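Local coordinates for protein diadenosine tetraphosphatase, putative (Trypanosoma brucei, PDB 2QJC) that probably hydrolyses phosphate esters or anhydrides such as diadenosine tetraphosphate, as a manganese-binding member of the calcineurin-like phosphoesterase family, at residues A134-V139 and G196-V201; R20-G25 and L231-F236; A9-L14 and I129-A134; S47-A52 and G74-L79. All coordinates share one frame; numbering follows the deposited sequence.

Contact 1 (A134-V139 and G196-V201); sequences AHNVMV and GPETVV
V137, M138 and V139 pair in parallel with T199, V200 and V201, and the two short strands run 29° apart. Three backbone bonds form the ladder: T199 N to N136 O, M138 N to T199 O, and V201 N to M138 O at 2.9 Å. The N136 side chain adds a fourth bond just before the strands begin. N136 ND2 donates to P197 O at 3.1 Å, coming from above the carbonyl plane. N136 CG is anti to the backbone N (chi1 -173°), which carries the amide group toward the other segment. N136 OD1 comes to 3.5 Å from E198 CG. The side chains of N136 and E198 cross at about a right angle.

M138 is a selenomethionine. It bends at chi3 (-67°), which places CE 3.8 Å from E198 CB. M138 CE also touches V200 CG2 more loosely, at 4.3 Å. L144 packs on both M138 and V200. On the other face, V137 CG1 meets V201 CG2 at 4.0 Å. Both valines pack on I23 and F236 of the second large sheet. T199 OG1 is hydrogen-bonded to P216 O.

N136 and V137 both face I132, which makes a G1 beta bulge where strand 137-140 begins. This is a parallel pair inside one of the two stacked mixed sheets of the calcineurin-like phosphoesterase fold. Strand 137-140 runs on to H141, a manganese ligand.

Contact 2 (R20-G25 and L231-F236); sequences RVIIVG and LSAAVF
Strand 21-24 is the middle strand of a five-stranded mixed sheet and leads straight to D26, a manganese ligand; here V21 to V24 pair antiparallel with F236 to A233. V21 with F236 and I23 with A234 are the hydrogen-bonded pairs. Each makes two N-H to O bonds, among them A234 N to I23 O at 2.8 Å. Beyond the last pair, G25 N hydrogen-bonds to S232 O at 3.0 Å.

On the face of V21 and I23, I23 CD1 reaches the F236 ring and lies 3.9 Å from CE2. F236 CG is anti to the carbonyl carbon (chi1 -69°), and the ring beyond it meets I23. On this face V139 also packs on I23, and H135 on V21 and F236. The contact thus forms part of the interface between the two sheets of the metallophosphoesterase sandwich.

The face of I22 and V24 lies under helix 31-41, where L37 touches V24, L231 and A233. I22 CG2 meets A233 CB at 4.1 Å. V24 CG2, the methyl anti to the backbone N, is 4.0 Å from L231 CG. R20 stretches out at the start of the strand. R20 CG lies 3.6 Å from F236 O, and R20 NE is 3.9 Å from V235 CG1. R20 NH2 hydrogen-bonds to V41 O, and R20 NH1 forms a salt bridge with D48 OD2.

Contact 3 (A9-L14 and I129-A134); sequences ANVVTL and IIRIPA
R131 lays its aliphatic chain beside T13, and the two side chains point the same way. T13 OG1 is 3.7 Å from R131 CD, a packing contact. V11, two residues before T13 on the same face, touches this chain too: V11 CG1 is 3.9 Å from R131 CG. R131 bends at chi3 (86°), which turns NE out of the line of the carbons before it. Farther out, R131 NH2 makes a long, weak ion pair with E198 OE2. V11 also uses its second methyl: V11 CG2 is 4.1 Å from I129 CB.

The opposite face carries V12 and I130, and V12 CB is 4.2 Å from I130 CG1. L14 joins them from just past the strand. L14 CG is anti to the carbonyl carbon (chi1 -59°), and its CD1 lies 3.9 Å from I130 CG2. Y76 of strand 76-77 touches both L14 and I130, so this part of the face meets the other sheet. At the far end, P133 CD packs on L14 O at 3.8 Å.

The backbones run parallel, 21° apart, and are joined by four bonds. I129 N binds N10 O, V12 N binds I129 O, R131 N binds V12 O at 2.8 Å, and L14 N binds R131 O. Donor and acceptor roles pass from one strand to the other in the usual parallel ladder.

The contact brings the N-terminal segment onto strand 129-132. Strand 11-13 thus forms an outermost strand of this mixed sheet in the calcineurin-like phosphoesterase fold, with several residues exposed.

Contact 4 (S47-A52 and G74-L79); sequences SDTLVA and GAYSVL
Backbone hydrogen bonds come first: Y76 N binds L50 O, A52 N binds Y76 O, and V78 N binds A52 O. Y76 N to L50 O is 2.8 Å; V78 N to A52 O is longer, 3.2 Å. V51 pairs with Y76 and A52 with S77 in parallel register.

The apolar contacts are made mostly through CB atoms and methyls. L50 CB meets A75 CB at 3.8 Å, and both residues also touch L70 of helix 63-73. V51 CG2 lies 4.1 Å from Y76 CB. The Y76 ring turns one edge to T49, with T49 CG2 near the ring plane and 4.1 Å from Y76 CD2. L50 O lies at the ring edge as well, near its plane.

The buried S77 brings a hydroxyl to the contact. S77 OG is anti to the backbone N (chi1 177°) and comes within 3.4 Å of A52 CB. It donates to V78 O at 2.9 Å, within its own segment, so this hydroxyl, on a buried residue, has a partner for its proton.

G74 ends helix 63-73 in a Schellman motif. Strand 49-52, this helix and strand 76-77 form a beta-alpha-beta unit. The manganese ligands D55 and N81 follow the C-terminal ends of its two strands. The backbone bonds carry most of the polar part of the contact, and packing of CB atoms and methyls carries the rest. This is consistent with a close, buried strand pair whose following loops bring D55 and N81 to the metal site.

Overall arrangement
Contacts 2 and 4 are buried and belong to one sheet, in which strands 21-24 and 49-52 are neighbours. Contacts 1 and 3 are only partly buried and share the other sheet through strands 129-132 and 137-140. The two sheets pack on each other: V139 of contact 1 meets V51 and V78 of contact 4, and V78 also meets I130 of contact 3. Contact 2 is the antiparallel one; the other three are parallel. Chemistry follows place. Contacts 2 and 4 pack mostly aliphatic groups near the manganese site, and share the R20-D48 charged pair at one end. N136, E198, T13 and R131 bring polar groups to the outer parts of contacts 1 and 3.

Contact 1 (A134-V139 and G196-V201)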
loop_
_atom_site.group_PDB
_atom_site.type_symbol
_atom_site.label_atom_id
_atom_site.label_comp_id
_atom_site.label_asym_id
_atom_site.label_seq_id
_atom_site.Cartn_x
_atom_site.Cartn_y
_atom_site.Cartn_z
ATOM N N ALA A 134 8.089 -4.656 -15.856
ATOM C CA ALA A 134 8.374 -6.023 -16.280
ATOM C C ALA A 134 7.179 -6.955 -16.046
ATOM O O ALA A 134 6.964 -7.919 -16.793
ATOM C CB ALA A 134 9.602 -6.550 -15.538
ATOM N N HIS A 135 6.407 -6.659 -15.006
ATOM C CA HIS A 135 5.243 -7.462 -14.650
ATOM C C HIS A 135 3.937 -6.736 -14.961
ATOM O O HIS A 135 2.856 -7.205 -14.591
ATOM C CB HIS A 135 5.301 -7.803 -13.154
ATOM C CG HIS A 135 6.433 -8.716 -12.785
ATOM N ND1 HIS A 135 6.526 -10.009 -13.256
ATOM C CD2 HIS A 135 7.526 -8.517 -12.010
ATOM C CE1 HIS A 135 7.631 -10.567 -12.790
ATOM N NE2 HIS A 135 8.256 -9.682 -12.032
ATOM N N ASN A 136 4.052 -5.599 -15.651
ATOM C CA ASN A 136 2.918 -4.752 -16.010
ATOM C C ASN A 136 2.062 -4.438 -14.772
ATOM O O ASN A 136 0.845 -4.599 -14.780
ATOM C CB ASN A 136 2.060 -5.414 -17.098
ATOM C CG ASN A 136 0.971 -4.490 -17.620
ATOM O OD1 ASN A 136 1.194 -3.290 -17.811
ATOM N ND2 ASN A 136 -0.207 -5.044 -17.863
ATOM N N VAL A 137 2.725 -3.972 -13.716
ATOM C CA VAL A 137 2.067 -3.632 -12.455
ATOM C C VAL A 137 2.357 -2.199 -11.996
ATOM O O VAL A 137 3.385 -1.620 -12.347
ATOM C CB VAL A 137 2.517 -4.631 -11.341
ATOM C CG1 VAL A 137 2.312 -4.031 -9.954
ATOM C CG2 VAL A 137 1.731 -5.928 -11.465
HETATM N N MSE A 138 1.434 -1.630 -11.221
HETATM C CA MSE A 138 1.594 -0.292 -10.648
HETATM C C MSE A 138 1.046 -0.306 -9.214
HETATM O O MSE A 138 -0.071 -0.784 -8.962
HETATM C CB MSE A 138 0.867 0.776 -11.479
HETATM C CG MSE A 138 1.478 1.014 -12.865
HETATM SE SE MSE A 138 1.059 2.757 -13.649
HETATM C CE MSE A 138 -0.836 2.551 -13.916
ATOM N N VAL A 139 1.831 0.210 -8.275
ATOM C CA VAL A 139 1.436 0.225 -6.871
ATOM C C VAL A 139 1.137 1.632 -6.349
ATOM O O VAL A 139 1.930 2.556 -6.539
ATOM C CB VAL A 139 2.563 -0.424 -5.985
ATOM C CG1 VAL A 139 2.132 -0.489 -4.523
ATOM C CG2 VAL A 139 2.895 -1.820 -6.497
ATOM N N GLY A 196 -6.875 -0.206 -16.973
ATOM C CA GLY A 196 -5.566 -0.686 -17.382
ATOM C C GLY A 196 -4.916 0.194 -18.435
ATOM O O GLY A 196 -5.196 1.387 -18.494
ATOM N N PRO A 197 -4.050 -0.365 -19.296
ATOM C CA PRO A 197 -3.629 -1.768 -19.372
ATOM C C PRO A 197 -2.899 -2.332 -18.148
ATOM O O PRO A 197 -2.863 -3.547 -17.970
ATOM C CB PRO A 197 -2.755 -1.790 -20.624
ATOM C CG PRO A 197 -2.085 -0.455 -20.564
ATOM C CD PRO A 197 -3.225 0.473 -20.191
ATOM N N GLU A 198 -2.322 -1.475 -17.308
ATOM C CA GLU A 198 -1.608 -1.965 -16.128
ATOM C C GLU A 198 -2.519 -2.511 -15.032
ATOM O O GLU A 198 -3.665 -2.095 -14.891
ATOM C CB GLU A 198 -0.743 -0.864 -15.489
ATOM C CG GLU A 198 0.308 -0.241 -16.391
ATOM C CD GLU A 198 -0.268 0.815 -17.311
ATOM O OE1 GLU A 198 -1.510 0.943 -17.380
ATOM O OE2 GLU A 198 0.526 1.516 -17.967
ATOM N N THR A 199 -1.995 -3.457 -14.258
ATOM C CA THR A 199 -2.734 -3.997 -13.123
ATOM C C THR A 199 -2.314 -3.115 -11.945
ATOM O O THR A 199 -1.120 -2.978 -11.663
ATOM C CB THR A 199 -2.322 -5.444 -12.788
ATOM O OG1 THR A 199 -2.736 -6.323 -13.839
ATOM C CG2 THR A 199 -2.957 -5.884 -11.466
ATOM N N VAL A 200 -3.282 -2.502 -11.272
ATOM C CA VAL A 200 -2.976 -1.659 -10.125
ATOM C C VAL A 200 -3.179 -2.456 -8.842
ATOM O O VAL A 200 -4.251 -3.019 -8.610
ATOM C CB VAL A 200 -3.880 -0.407 -10.087
ATOM C CG1 VAL A 200 -3.708 0.341 -8.756
ATOM C CG2 VAL A 200 -3.530 0.505 -11.256
ATOM N N VAL A 201 -2.140 -2.517 -8.020
ATOM C CA VAL A 201 -2.212 -3.232 -6.757
ATOM C C VAL A 201 -2.255 -2.193 -5.634
ATOM O O VAL A 201 -1.408 -1.297 -5.563
ATOM C CB VAL A 201 -0.996 -4.173 -6.589
ATOM C CG1 VAL A 201 -1.132 -4.968 -5.299
ATOM C CG2 VAL A 201 -0.882 -5.117 -7.818
#

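Contact 2 (R20-G25 and L231-F236)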
loop_
_atom_site.group_PDB
_atom_site.type_symbol
_atom_site.label_atom_id
_atom_site.label_comp_id
_atom_site.label_asym_id
_atom_site.label_seq_id
_atom_site.Cartn_x
_atom_site.Cartn_y
_atom_site.Cartn_z
ATOM N N ARG A 20 11.135 -12.233 -9.254
ATOM C CA ARG A 20 9.892 -12.413 -8.520
ATOM C C ARG A 20 9.608 -11.189 -7.635
ATOM O O ARG A 20 10.502 -10.688 -6.945
ATOM C CB ARG A 20 10.030 -13.667 -7.672
ATOM C CG ARG A 20 8.786 -14.192 -7.013
ATOM C CD ARG A 20 9.255 -15.160 -5.930
ATOM N NE ARG A 20 8.173 -15.887 -5.294
ATOM C CZ ARG A 20 8.254 -16.421 -4.082
ATOM N NH1 ARG A 20 9.371 -16.302 -3.370
ATOM N NH2 ARG A 20 7.218 -17.083 -3.591
ATOM N N VAL A 21 8.364 -10.710 -7.654
ATOM C CA VAL A 21 7.986 -9.542 -6.861
ATOM C C VAL A 21 6.828 -9.833 -5.904
ATOM O O VAL A 21 5.810 -10.395 -6.292
ATOM C CB VAL A 21 7.600 -8.357 -7.778
ATOM C CG1 VAL A 21 7.127 -7.158 -6.929
ATOM C CG2 VAL A 21 8.795 -7.959 -8.628
ATOM N N ILE A 22 7.000 -9.428 -4.648
ATOM C CA ILE A 22 6.002 -9.648 -3.616
ATOM C C ILE A 22 5.464 -8.306 -3.109
ATOM O O ILE A 22 6.209 -7.472 -2.606
ATOM C CB ILE A 22 6.621 -10.467 -2.461
ATOM C CG1 ILE A 22 7.038 -11.845 -2.994
ATOM C CG2 ILE A 22 5.625 -10.635 -1.328
ATOM C CD1 ILE A 22 7.837 -12.656 -2.023
ATOM N N ILE A 23 4.161 -8.109 -3.267
ATOM C CA ILE A 23 3.497 -6.876 -2.861
ATOM C C ILE A 23 2.553 -7.183 -1.700
ATOM O O ILE A 23 1.645 -8.022 -1.822
ATOM C CB ILE A 23 2.717 -6.273 -4.052
ATOM C CG1 ILE A 23 3.671 -6.118 -5.246
ATOM C CG2 ILE A 23 2.120 -4.921 -3.662
ATOM C CD1 ILE A 23 3.000 -5.700 -6.533
ATOM N N VAL A 24 2.772 -6.498 -0.579
ATOM C CA VAL A 24 1.984 -6.731 0.634
ATOM C C VAL A 24 1.018 -5.616 1.038
ATOM O O VAL A 24 1.289 -4.433 0.828
ATOM C CB VAL A 24 2.932 -7.082 1.827
ATOM C CG1 VAL A 24 4.035 -6.055 1.935
ATOM C CG2 VAL A 24 2.148 -7.163 3.138
ATOM N N GLY A 25 -0.124 -6.024 1.595
ATOM C CA GLY A 25 -1.159 -5.093 2.023
ATOM C C GLY A 25 -0.831 -4.325 3.292
ATOM O O GLY A 25 0.277 -4.440 3.825
ATOM N N LEU A 231 -3.195 -10.804 6.580
ATOM C CA LEU A 231 -2.191 -10.006 5.877
ATOM C C LEU A 231 -1.961 -10.734 4.557
ATOM O O LEU A 231 -1.412 -11.839 4.534
ATOM C CB LEU A 231 -0.881 -9.922 6.665
ATOM C CG LEU A 231 0.129 -8.901 6.114
ATOM C CD1 LEU A 231 -0.484 -7.485 6.158
ATOM C CD2 LEU A 231 1.432 -8.954 6.933
ATOM N N SER A 232 -2.399 -10.110 3.466
ATOM C CA SER A 232 -2.298 -10.696 2.139
ATOM C C SER A 232 -1.234 -10.084 1.239
ATOM O O SER A 232 -0.867 -8.916 1.382
ATOM C CB SER A 232 -3.648 -10.588 1.435
ATOM O OG SER A 232 -4.691 -11.034 2.277
ATOM N N ALA A 233 -0.751 -10.889 0.299
ATOM C CA ALA A 233 0.249 -10.428 -0.648
ATOM C C ALA A 233 -0.059 -10.963 -2.037
ATOM O O ALA A 233 -0.624 -12.056 -2.181
ATOM C CB ALA A 233 1.643 -10.886 -0.216
ATOM N N ALA A 234 0.305 -10.179 -3.048
ATOM C CA ALA A 234 0.137 -10.571 -4.443
ATOM C C ALA A 234 1.532 -10.936 -4.949
ATOM O O ALA A 234 2.492 -10.188 -4.751
ATOM C CB ALA A 234 -0.438 -9.424 -5.266
ATOM N N VAL A 235 1.639 -12.095 -5.593
ATOM C CA VAL A 235 2.917 -12.569 -6.102
ATOM C C VAL A 235 2.996 -12.481 -7.622
ATOM O O VAL A 235 2.098 -12.928 -8.326
ATOM C CB VAL A 235 3.169 -14.032 -5.681
ATOM C CG1 VAL A 235 4.585 -14.463 -6.086
ATOM C CG2 VAL A 235 2.973 -14.178 -4.183
ATOM N N PHE A 236 4.077 -11.888 -8.115
ATOM C CA PHE A 236 4.294 -11.750 -9.550
ATOM C C PHE A 236 5.631 -12.390 -9.916
ATOM O O PHE A 236 6.617 -12.246 -9.192
ATOM C CB PHE A 236 4.267 -10.268 -9.941
ATOM C CG PHE A 236 2.903 -9.642 -9.817
ATOM C CD1 PHE A 236 1.970 -9.761 -10.848
ATOM C CD2 PHE A 236 2.520 -9.009 -8.634
ATOM C CE1 PHE A 236 0.664 -9.263 -10.699
ATOM C CE2 PHE A 236 1.212 -8.506 -8.470
ATOM C CZ PHE A 236 0.285 -8.635 -9.502
#

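Contact 3 (A9-L14 and I129-A134)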
loop_
_atom_site.group_PDB
_atom_site.type_symbol
_atom_site.label_atom_id
_atom_site.label_comp_id
_atom_site.label_asym_id
_atom_site.label_seq_id
_atom_site.Cartn_x
_atom_site.Cartn_y
_atom_site.Cartn_z
ATOM N N ALA A 9 1.750 13.818 -7.414
ATOM C CA ALA A 9 2.237 12.660 -6.669
ATOM C C ALA A 9 3.554 12.158 -7.264
ATOM O O ALA A 9 3.728 12.139 -8.480
ATOM C CB ALA A 9 1.187 11.550 -6.698
ATOM N N ASN A 10 4.469 11.739 -6.398
ATOM C CA ASN A 10 5.784 11.256 -6.825
ATOM C C ASN A 10 5.784 9.805 -7.313
ATOM O O ASN A 10 5.309 8.898 -6.617
ATOM C CB ASN A 10 6.785 11.439 -5.679
ATOM C CG ASN A 10 6.961 12.906 -5.295
ATOM O OD1 ASN A 10 7.443 13.228 -4.206
ATOM N ND2 ASN A 10 6.572 13.802 -6.198
ATOM N N VAL A 11 6.335 9.606 -8.510
ATOM C CA VAL A 11 6.404 8.293 -9.152
ATOM C C VAL A 11 7.820 7.715 -9.279
ATOM O O VAL A 11 8.745 8.395 -9.721
ATOM C CB VAL A 11 5.785 8.346 -10.580
ATOM C CG1 VAL A 11 5.801 6.966 -11.207
ATOM C CG2 VAL A 11 4.358 8.890 -10.520
ATOM N N VAL A 12 7.969 6.450 -8.895
ATOM C CA VAL A 12 9.246 5.742 -8.983
ATOM C C VAL A 12 9.075 4.565 -9.949
ATOM O O VAL A 12 8.105 3.812 -9.852
ATOM C CB VAL A 12 9.692 5.220 -7.584
ATOM C CG1 VAL A 12 10.763 4.149 -7.721
ATOM C CG2 VAL A 12 10.227 6.367 -6.763
ATOM N N THR A 13 10.008 4.420 -10.887
ATOM C CA THR A 13 9.954 3.340 -11.868
ATOM C C THR A 13 11.128 2.367 -11.723
ATOM O O THR A 13 12.280 2.782 -11.600
ATOM C CB THR A 13 9.928 3.914 -13.301
ATOM O OG1 THR A 13 8.742 4.700 -13.468
ATOM C CG2 THR A 13 9.940 2.800 -14.337
ATOM N N LEU A 14 10.823 1.072 -11.744
ATOM C CA LEU A 14 11.835 0.029 -11.596
ATOM C C LEU A 14 11.884 -0.914 -12.812
ATOM O O LEU A 14 11.418 -2.053 -12.752
ATOM C CB LEU A 14 11.543 -0.765 -10.315
ATOM C CG LEU A 14 11.529 0.066 -9.023
ATOM C CD1 LEU A 14 10.960 -0.759 -7.869
ATOM C CD2 LEU A 14 12.948 0.526 -8.697
ATOM N N ILE A 129 3.707 6.458 -5.832
ATOM C CA ILE A 129 3.446 5.428 -6.827
ATOM C C ILE A 129 4.717 4.731 -7.291
ATOM O O ILE A 129 5.743 5.372 -7.495
ATOM C CB ILE A 129 2.754 6.045 -8.064
ATOM C CG1 ILE A 129 1.441 6.708 -7.641
ATOM C CG2 ILE A 129 2.505 4.975 -9.126
ATOM C CD1 ILE A 129 0.823 7.586 -8.706
ATOM N N ILE A 130 4.643 3.415 -7.458
ATOM C CA ILE A 130 5.786 2.647 -7.945
ATOM C C ILE A 130 5.353 1.820 -9.150
ATOM O O ILE A 130 4.367 1.078 -9.087
ATOM C CB ILE A 130 6.364 1.705 -6.855
ATOM C CG1 ILE A 130 6.971 2.537 -5.725
ATOM C CG2 ILE A 130 7.444 0.786 -7.460
ATOM C CD1 ILE A 130 7.443 1.705 -4.543
ATOM N N ARG A 131 6.080 1.971 -10.255
ATOM C CA ARG A 131 5.787 1.229 -11.477
ATOM C C ARG A 131 6.775 0.066 -11.622
ATOM O O ARG A 131 7.988 0.255 -11.487
ATOM C CB ARG A 131 5.896 2.142 -12.707
ATOM C CG ARG A 131 5.033 3.389 -12.662
ATOM C CD ARG A 131 5.070 4.152 -13.994
ATOM N NE ARG A 131 4.087 3.634 -14.944
ATOM C CZ ARG A 131 3.837 4.164 -16.139
ATOM N NH1 ARG A 131 4.506 5.234 -16.547
ATOM N NH2 ARG A 131 2.893 3.643 -16.915
ATOM N N ILE A 132 6.246 -1.126 -11.893
ATOM C CA ILE A 132 7.046 -2.347 -12.067
ATOM C C ILE A 132 6.637 -2.881 -13.440
ATOM O O ILE A 132 5.898 -3.870 -13.554
ATOM C CB ILE A 132 6.708 -3.395 -10.973
ATOM C CG1 ILE A 132 6.901 -2.775 -9.588
ATOM C CG2 ILE A 132 7.610 -4.628 -11.118
ATOM C CD1 ILE A 132 6.245 -3.564 -8.473
ATOM N N PRO A 133 7.122 -2.221 -14.506
ATOM C CA PRO A 133 6.832 -2.558 -15.904
ATOM C C PRO A 133 7.075 -3.984 -16.388
ATOM O O PRO A 133 6.334 -4.480 -17.234
ATOM C CB PRO A 133 7.627 -1.507 -16.688
ATOM C CG PRO A 133 8.778 -1.185 -15.770
ATOM C CD PRO A 133 8.123 -1.139 -14.415
ATOM N N ALA A 134 8.089 -4.656 -15.856
ATOM C CA ALA A 134 8.374 -6.023 -16.280
ATOM C C ALA A 134 7.179 -6.955 -16.046
ATOM O O ALA A 134 6.964 -7.919 -16.793
ATOM C CB ALA A 134 9.602 -6.550 -15.538
#

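Contact 4 (S47-A52 and G74-L79)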
loop_
_atom_site.group_PDB
_atom_site.type_symbol
_atom_site.label_atom_id
_atom_site.label_comp_id
_atom_site.label_asym_id
_atom_site.label_seq_id
_atom_site.Cartn_x
_atom_site.Cartn_y
_atom_site.Cartn_z
ATOM N N SER A 47 17.140 -12.144 -3.844
ATOM C CA SER A 47 16.481 -12.661 -5.039
ATOM C C SER A 47 15.160 -11.946 -5.282
ATOM O O SER A 47 14.994 -11.248 -6.284
ATOM C CB SER A 47 16.222 -14.163 -4.904
ATOM O OG SER A 47 17.434 -14.892 -4.887
ATOM N N ASP A 48 14.214 -12.128 -4.367
ATOM C CA ASP A 48 12.910 -11.490 -4.498
ATOM C C ASP A 48 12.982 -10.014 -4.129
ATOM O O ASP A 48 13.923 -9.565 -3.471
ATOM C CB ASP A 48 11.873 -12.163 -3.593
ATOM C CG ASP A 48 11.788 -13.655 -3.815
ATOM O OD1 ASP A 48 11.787 -14.072 -4.990
ATOM O OD2 ASP A 48 11.707 -14.408 -2.819
ATOM N N THR A 49 11.974 -9.270 -4.568
ATOM C CA THR A 49 11.874 -7.852 -4.269
ATOM C C THR A 49 10.567 -7.705 -3.507
ATOM O O THR A 49 9.551 -8.297 -3.881
ATOM C CB THR A 49 11.811 -7.017 -5.547
ATOM O OG1 THR A 49 12.941 -7.327 -6.366
ATOM C CG2 THR A 49 11.836 -5.531 -5.217
ATOM N N LEU A 50 10.596 -6.938 -2.428
ATOM C CA LEU A 50 9.403 -6.740 -1.617
ATOM C C LEU A 50 8.895 -5.307 -1.773
ATOM O O LEU A 50 9.681 -4.360 -1.768
ATOM C CB LEU A 50 9.730 -7.034 -0.148
ATOM C CG LEU A 50 8.599 -6.919 0.879
ATOM C CD1 LEU A 50 7.424 -7.826 0.489
ATOM C CD2 LEU A 50 9.140 -7.309 2.250
ATOM N N VAL A 51 7.584 -5.157 -1.937
ATOM C CA VAL A 51 6.980 -3.829 -2.078
ATOM C C VAL A 51 5.714 -3.724 -1.221
ATOM O O VAL A 51 4.795 -4.523 -1.375
ATOM C CB VAL A 51 6.593 -3.530 -3.552
ATOM C CG1 VAL A 51 6.101 -2.108 -3.682
ATOM C CG2 VAL A 51 7.779 -3.770 -4.472
ATOM N N ALA A 52 5.674 -2.747 -0.318
ATOM C CA ALA A 52 4.506 -2.533 0.540
ATOM C C ALA A 52 3.565 -1.495 -0.073
ATOM O O ALA A 52 3.996 -0.638 -0.841
ATOM C CB ALA A 52 4.950 -2.069 1.920
ATOM N N GLY A 74 15.876 -4.019 2.419
ATOM C CA GLY A 74 16.013 -3.287 1.170
ATOM C C GLY A 74 14.675 -3.191 0.454
ATOM O O GLY A 74 14.611 -2.885 -0.736
ATOM N N ALA A 75 13.604 -3.442 1.198
ATOM C CA ALA A 75 12.244 -3.410 0.666
ATOM C C ALA A 75 11.739 -2.025 0.270
ATOM O O ALA A 75 12.138 -1.009 0.849
ATOM C CB ALA A 75 11.286 -4.026 1.681
ATOM N N TYR A 76 10.848 -2.001 -0.719
ATOM C CA TYR A 76 10.233 -0.765 -1.203
ATOM C C TYR A 76 8.849 -0.595 -0.580
ATOM O O TYR A 76 8.305 -1.521 0.023
ATOM C CB TYR A 76 10.066 -0.812 -2.725
ATOM C CG TYR A 76 11.332 -0.572 -3.506
ATOM C CD1 TYR A 76 11.749 0.723 -3.813
ATOM C CD2 TYR A 76 12.115 -1.642 -3.943
ATOM C CE1 TYR A 76 12.917 0.948 -4.541
ATOM C CE2 TYR A 76 13.290 -1.428 -4.671
ATOM C CZ TYR A 76 13.682 -0.132 -4.965
ATOM O OH TYR A 76 14.843 0.086 -5.672
ATOM N N SER A 77 8.282 0.592 -0.741
ATOM C CA SER A 77 6.947 0.880 -0.233
ATOM C C SER A 77 6.470 2.232 -0.711
ATOM O O SER A 77 7.274 3.158 -0.882
ATOM C CB SER A 77 6.926 0.884 1.293
ATOM O OG SER A 77 5.635 1.238 1.760
ATOM N N VAL A 78 5.168 2.353 -0.958
ATOM C CA VAL A 78 4.657 3.656 -1.331
ATOM C C VAL A 78 4.177 4.261 -0.024
ATOM O O VAL A 78 4.159 3.584 1.018
ATOM C CB VAL A 78 3.510 3.599 -2.394
ATOM C CG1 VAL A 78 4.102 3.217 -3.746
ATOM C CG2 VAL A 78 2.405 2.622 -1.977
ATOM N N LEU A 79 3.814 5.537 -0.070
ATOM C CA LEU A 79 3.359 6.242 1.121
ATOM C C LEU A 79 1.870 6.060 1.375
ATOM O O LEU A 79 1.054 6.296 0.479
ATOM C CB LEU A 79 3.673 7.730 0.981
ATOM C CG LEU A 79 3.440 8.617 2.206
ATOM C CD1 LEU A 79 4.295 8.120 3.371
ATOM C CD2 LEU A 79 3.798 10.056 1.855
#